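Local coordinates for CELL WALL surface anchor family protein (Streptococcus pneumoniae, PDB 2WW8) that serves as the adhesin of the pneumococcal pilus, probably attaching the bacterium to host cells through an integrin-like domain that holds a magnesium ion, at residues L69-D74 with G97-T102; L230-N235 with V273-T278. All coordinates share one frame; numbering follows the deposited sequence.

Interaction 1 (L69-D74 with G97-T102); sequences LKNNTD and GTYTLT
Leu69 and Tyr99 meet on the buried face of two antiparallel strands. CG of Leu69 is anti to the backbone N (chi1 -172°), and this carries the isobutyl group across to the neighbouring strand. CD1 of Leu69 then presses on CB of Tyr99 at 3.2 Å, a tight fit. CG of Leu69 meets the CD2 side of the ring, 3.4 Å from Tyr99 CD2. The leucine comes at the ring obliquely. Leu101 lies on the same face, with its CB 4.4 Å from Leu69 CD1. Ile94 and Phe91 of strand 88-94 pack on this apolar group.

Asn71 lies at the hydroxyl end of the ring. Its CG is also anti to the backbone N (chi1 -157°), which brings CG of the amide over one ring face. The amide is steeply inclined to the ring, with the two planes 64° apart. Asn71 ND2 is 3.2 Å from Tyr99 CZ. The Tyr99 hydroxyl is hydrogen-bonded to the carbonyl O of Lys95.

Both segments belong to a prealbumin-like fold domain, the transthyretin-type beta sandwich of Gram-positive pilins. Strands 66-71 and 97-105 are neighbours in its five-stranded antiparallel sheet. Strand 88-94 belongs to the second sheet, so Leu69, Tyr99 and Leu101 face the interior between the sheets. Lys70 and Thr100 form a hydrogen-bonded pair and point to the other face. Lys70 N donates to Thr100 O at 3.0 Å, and Thr100 N returns a bond to Lys70 O.

Where strand 66-71 ends, Asn72 N still bonds to Thr98 O. The same residues form an Asx turn, in which Asn71 OD1 accepts from Thr73 N, in the carbonyl plane and on a lone pair, at 3.2 Å. The Thr73 hydroxyl donates to Asn71 OD1 from a little out of that plane.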
loop_
_atom_site.group_PDB
_atom_site.type_symbol
_atom_site.label_atom_id
_atom_site.label_comp_id
_atom_site.label_asym_id
_atom_site.label_seq_id
_atom_site.Cartn_x
_atom_site.Cartn_y
_atom_site.Cartn_z
ATOM N N LEU A 69 -23.200 46.527 -11.038
ATOM C CA LEU A 69 -22.466 46.228 -9.816
ATOM C C LEU A 69 -21.395 47.289 -9.570
ATOM O O LEU A 69 -20.465 47.470 -10.374
ATOM C CB LEU A 69 -21.847 44.824 -9.878
ATOM C CG LEU A 69 -21.198 44.306 -8.592
ATOM C CD1 LEU A 69 -22.223 44.062 -7.478
ATOM C CD2 LEU A 69 -20.349 43.063 -8.908
ATOM N N LYS A 70 -21.543 47.999 -8.457
ATOM C CA LYS A 70 -20.603 49.077 -8.195
ATOM C C LYS A 70 -19.956 48.931 -6.823
ATOM O O LYS A 70 -20.620 48.707 -5.799
ATOM C CB LYS A 70 -21.155 50.491 -8.501
ATOM C CG LYS A 70 -21.983 51.171 -7.412
ATOM C CD LYS A 70 -21.758 52.686 -7.380
ATOM C CE LYS A 70 -22.760 53.367 -6.445
ATOM N NZ LYS A 70 -23.894 53.979 -7.209
ATOM N N ASN A 71 -18.634 49.049 -6.868
ATOM C CA ASN A 71 -17.815 48.984 -5.685
ATOM C C ASN A 71 -18.004 50.178 -4.750
ATOM O O ASN A 71 -17.684 51.310 -5.102
ATOM C CB ASN A 71 -16.361 48.805 -6.106
ATOM C CG ASN A 71 -15.540 48.185 -5.014
ATOM O OD1 ASN A 71 -15.356 48.777 -3.945
ATOM N ND2 ASN A 71 -15.075 46.965 -5.259
ATOM N N ASN A 72 -18.525 49.900 -3.558
ATOM C CA ASN A 72 -18.775 50.893 -2.509
ATOM C C ASN A 72 -17.575 51.531 -1.794
ATOM O O ASN A 72 -17.761 52.252 -0.808
ATOM C CB ASN A 72 -19.713 50.317 -1.441
ATOM C CG ASN A 72 -21.073 49.940 -1.991
ATOM O OD1 ASN A 72 -21.395 50.195 -3.158
ATOM N ND2 ASN A 72 -21.881 49.319 -1.137
ATOM N N THR A 73 -16.349 51.287 -2.247
ATOM C CA THR A 73 -15.229 52.028 -1.670
ATOM C C THR A 73 -14.489 52.818 -2.753
ATOM O O THR A 73 -13.931 53.883 -2.466
ATOM C CB THR A 73 -14.253 51.161 -0.807
ATOM O OG1 THR A 73 -13.707 50.102 -1.601
ATOM C CG2 THR A 73 -14.926 50.585 0.451
ATOM N N ASP A 74 -14.500 52.300 -3.980
ATOM C CA ASP A 74 -13.834 52.957 -5.109
ATOM C C ASP A 74 -14.779 53.628 -6.126
ATOM O O ASP A 74 -14.354 54.493 -6.899
ATOM C CB ASP A 74 -12.791 52.033 -5.767
ATOM C CG ASP A 74 -13.410 50.933 -6.626
ATOM O OD1 ASP A 74 -14.652 50.760 -6.621
ATOM O OD2 ASP A 74 -12.650 50.219 -7.324
ATOM N N GLY A 97 -14.593 42.854 -1.096
ATOM C CA GLY A 97 -15.220 44.146 -0.825
ATOM C C GLY A 97 -16.738 44.119 -0.790
ATOM O O GLY A 97 -17.359 43.047 -0.782
ATOM N N THR A 98 -17.327 45.314 -0.778
ATOM C CA THR A 98 -18.774 45.485 -0.631
ATOM C C THR A 98 -19.346 46.163 -1.864
ATOM O O THR A 98 -18.755 47.108 -2.381
ATOM C CB THR A 98 -19.072 46.300 0.635
ATOM O OG1 THR A 98 -18.417 45.646 1.725
ATOM C CG2 THR A 98 -20.570 46.377 0.930
ATOM N N TYR A 99 -20.482 45.665 -2.346
ATOM C CA TYR A 99 -21.065 46.138 -3.599
ATOM C C TYR A 99 -22.549 46.482 -3.455
ATOM O O TYR A 99 -23.250 45.876 -2.636
ATOM C CB TYR A 99 -20.876 45.104 -4.717
ATOM C CG TYR A 99 -19.430 44.788 -5.040
ATOM C CD1 TYR A 99 -18.602 44.118 -4.119
ATOM C CD2 TYR A 99 -18.885 45.154 -6.272
ATOM C CE1 TYR A 99 -17.276 43.842 -4.407
ATOM C CE2 TYR A 99 -17.549 44.876 -6.573
ATOM C CZ TYR A 99 -16.754 44.224 -5.634
ATOM O OH TYR A 99 -15.438 43.970 -5.950
ATOM N N THR A 100 -23.003 47.470 -4.233
ATOM C CA THR A 100 -24.432 47.632 -4.492
ATOM C C THR A 100 -24.733 47.159 -5.913
ATOM O O THR A 100 -24.040 47.526 -6.869
ATOM C CB THR A 100 -24.986 49.054 -4.207
ATOM O OG1 THR A 100 -24.575 49.468 -2.900
ATOM C CG2 THR A 100 -26.526 49.079 -4.249
ATOM N N LEU A 101 -25.748 46.298 -5.981
ATOM C CA LEU A 101 -26.347 45.749 -7.199
ATOM C C LEU A 101 -27.704 46.415 -7.438
ATOM O O LEU A 101 -28.579 46.433 -6.555
ATOM C CB LEU A 101 -26.572 44.239 -7.054
ATOM C CG LEU A 101 -26.689 43.192 -8.176
ATOM C CD1 LEU A 101 -28.004 42.426 -8.011
ATOM C CD2 LEU A 101 -26.533 43.652 -9.626
ATOM N N THR A 102 -27.857 46.954 -8.645
ATOM C CA THR A 102 -29.077 47.653 -9.082
ATOM C C THR A 102 -29.506 47.166 -10.465
ATOM O O THR A 102 -28.685 46.878 -11.350
ATOM C CB THR A 102 -28.903 49.190 -9.176
ATOM O OG1 THR A 102 -27.651 49.476 -9.813
ATOM C CG2 THR A 102 -28.960 49.873 -7.806
#

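Interaction 2 (L230-N235 with V273-T278). With MG (magnesium ion), chain B.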
loop_
_atom_site.group_PDB
_atom_site.type_symbol
_atom_site.label_atom_id
_atom_site.label_comp_id
_atom_site.label_asym_id
_atom_site.label_seq_id
_atom_site.Cartn_x
_atom_site.Cartn_y
_atom_site.Cartn_z
ATOM N N LEU A 230 26.298 -25.596 6.380
ATOM C CA LEU A 230 26.374 -26.981 5.928
ATOM C C LEU A 230 25.082 -27.642 6.348
ATOM O O LEU A 230 24.706 -27.544 7.504
ATOM C CB LEU A 230 27.433 -27.792 6.684
ATOM C CG LEU A 230 28.902 -27.395 6.549
ATOM C CD1 LEU A 230 29.800 -28.324 7.360
ATOM C CD2 LEU A 230 29.227 -27.535 5.059
ATOM N N LEU A 231 24.412 -28.312 5.423
ATOM C CA LEU A 231 23.076 -28.770 5.737
ATOM C C LEU A 231 22.947 -30.270 5.352
ATOM O O LEU A 231 23.100 -30.625 4.175
ATOM C CB LEU A 231 22.087 -27.946 4.924
ATOM C CG LEU A 231 20.612 -28.423 5.005
ATOM C CD1 LEU A 231 20.087 -28.439 6.452
ATOM C CD2 LEU A 231 19.691 -27.493 4.096
ATOM N N ASP A 232 22.735 -31.109 6.356
ATOM C CA ASP A 232 22.516 -32.559 6.189
ATOM C C ASP A 232 21.209 -32.821 5.426
ATOM O O ASP A 232 20.119 -32.349 5.795
ATOM C CB ASP A 232 22.618 -33.168 7.623
ATOM C CG ASP A 232 22.386 -34.684 7.722
ATOM O OD1 ASP A 232 21.820 -35.318 6.800
ATOM O OD2 ASP A 232 22.804 -35.177 8.808
ATOM N N ASN A 233 21.310 -33.545 4.307
ATOM C CA ASN A 233 20.110 -33.928 3.528
ATOM C C ASN A 233 20.057 -35.482 3.443
ATOM O O ASN A 233 19.584 -36.035 2.435
ATOM C CB ASN A 233 20.110 -33.271 2.143
ATOM C CG ASN A 233 18.754 -33.356 1.397
ATOM O OD1 ASN A 233 18.745 -33.807 0.260
ATOM N ND2 ASN A 233 17.654 -32.985 2.010
ATOM N N SER A 234 20.549 -36.175 4.478
ATOM C CA SER A 234 20.543 -37.643 4.527
ATOM C C SER A 234 19.056 -38.152 4.568
ATOM O O SER A 234 18.121 -37.391 4.862
ATOM C CB SER A 234 21.358 -38.169 5.728
ATOM O OG SER A 234 20.730 -37.664 6.910
ATOM N N ASN A 235 18.837 -39.437 4.267
ATOM C CA ASN A 235 17.481 -39.997 4.155
ATOM C C ASN A 235 16.636 -39.789 5.432
ATOM O O ASN A 235 15.446 -39.527 5.340
ATOM C CB ASN A 235 17.608 -41.508 3.890
ATOM C CG ASN A 235 18.267 -41.809 2.552
ATOM O OD1 ASN A 235 18.225 -40.992 1.640
ATOM N ND2 ASN A 235 18.896 -42.964 2.447
ATOM N N VAL A 273 26.279 -25.498 1.538
ATOM C CA VAL A 273 26.738 -26.824 1.162
ATOM C C VAL A 273 25.704 -27.811 1.710
ATOM O O VAL A 273 25.577 -27.962 2.939
ATOM C CB VAL A 273 28.128 -27.159 1.730
ATOM C CG1 VAL A 273 28.573 -28.631 1.394
ATOM C CG2 VAL A 273 29.226 -26.130 1.227
ATOM N N THR A 274 25.037 -28.518 0.804
ATOM C CA THR A 274 24.156 -29.606 1.191
ATOM C C THR A 274 24.853 -30.948 0.959
ATOM O O THR A 274 25.505 -31.144 -0.091
ATOM C CB THR A 274 22.850 -29.507 0.423
ATOM O OG1 THR A 274 22.159 -28.325 0.894
ATOM C CG2 THR A 274 21.926 -30.745 0.692
ATOM N N TYR A 275 24.734 -31.856 1.926
ATOM C CA TYR A 275 25.497 -33.122 1.850
ATOM C C TYR A 275 24.704 -34.343 2.327
ATOM O O TYR A 275 23.822 -34.221 3.175
ATOM C CB TYR A 275 26.817 -33.112 2.615
ATOM C CG TYR A 275 26.702 -33.151 4.136
ATOM C CD1 TYR A 275 26.368 -31.992 4.856
ATOM C CD2 TYR A 275 26.917 -34.332 4.838
ATOM C CE1 TYR A 275 26.298 -32.012 6.253
ATOM C CE2 TYR A 275 26.879 -34.352 6.260
ATOM C CZ TYR A 275 26.580 -33.196 6.938
ATOM O OH TYR A 275 26.467 -33.277 8.308
ATOM N N ALA A 276 25.125 -35.504 1.845
ATOM C CA ALA A 276 24.676 -36.770 2.429
ATOM C C ALA A 276 25.838 -37.718 2.149
ATOM O O ALA A 276 26.883 -37.543 2.844
ATOM C CB ALA A 276 23.270 -37.225 1.931
ATOM N N SER A 277 25.720 -38.709 1.250
ATOM C CA SER A 277 26.898 -39.547 0.958
ATOM C C SER A 277 27.955 -38.770 0.175
ATOM O O SER A 277 29.077 -39.254 -0.008
ATOM C CB SER A 277 26.504 -40.769 0.060
ATOM O OG SER A 277 25.564 -41.593 0.750
ATOM N N THR A 278 27.557 -37.626 -0.394
ATOM C CA THR A 278 28.484 -36.732 -1.096
ATOM C C THR A 278 27.872 -35.337 -0.995
ATOM O O THR A 278 26.804 -35.154 -0.388
ATOM C CB THR A 278 28.813 -37.149 -2.596
ATOM O OG1 THR A 278 29.817 -36.292 -3.201
ATOM C CG2 THR A 278 27.519 -37.009 -3.429
HETATM MG MG MG B . 20.819 -38.465 8.938
HETATM O O HOH W 1 22.779 -37.777 9.102
HETATM O O HOH W 2 21.171 -40.340 8.240
HETATM O O HOH W 3 20.585 -39.373 10.813
#
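Asp232 lies against the Tyr275 ring at the C-terminal ends of two parallel strands. The fold is that of an integrin I (von Willebrand factor A) domain, and the Asp-x-Ser-x-Ser sequence of 232-236 is its metal-ion-dependent adhesion site (MIDAS) motif. Asp232 CA sits over one ring face, offset toward the rim, in a CH-pi contact 4.2 Å from the Tyr275 centroid. CG of Tyr275 lies between the backbone N and the carbonyl carbon (chi1 72°), which swings the ring across to the neighbouring strand. Its hydroxyl is hydrogen-bonded to His384. The carboxylate and ring planes are 36° apart.

On the same face, Leu230 and Val273 run side by side and point the same way. Leu230 CD2 is 3.5 Å from Val273 CB. Helix 359-373 packs on both. On the other face Leu231 and Thr274 are also side by side. Further along, Asn233 crosses Thr274 obliquely, with its CB 3.4 Å from Thr274 CG2. Asn233 N bonds nearly straight to Tyr275 O, at 171°.

Asp232 does not touch the magnesium ion directly. Its OD1 accepts from Ser234 N, forming an Asx turn, and from Ser234 OG at 2.6 Å on the syn lone pair. This second-shell grip positions the serine oxygen. Ser236 and Asp387 also bind the ion, and three waters complete its shell. Ser234 OG is 2.2 Å from magnesium, and one of the two waters cis to it on the metal donates to Asp232 OD2 at 2.6 Å.

The two contacts share no strand, and their centres are about 93 Å apart in this elongated chain. Interaction 1 joins antiparallel neighbours in a beta sandwich. It is partly buried: one face is apolar and turned inward, while Lys70 and Asn72 are exposed. Interaction 2 joins parallel strands of an alpha/beta domain, and all its touching residues are buried. In interaction 1 leucine and asparagine side chains reach over to a tyrosine; in interaction 2 the tyrosine itself reaches over to an aspartate backbone carbon. Both contain an Asx turn. In 69-74 it shapes a surface loop; in 230-235 it organises a metal site.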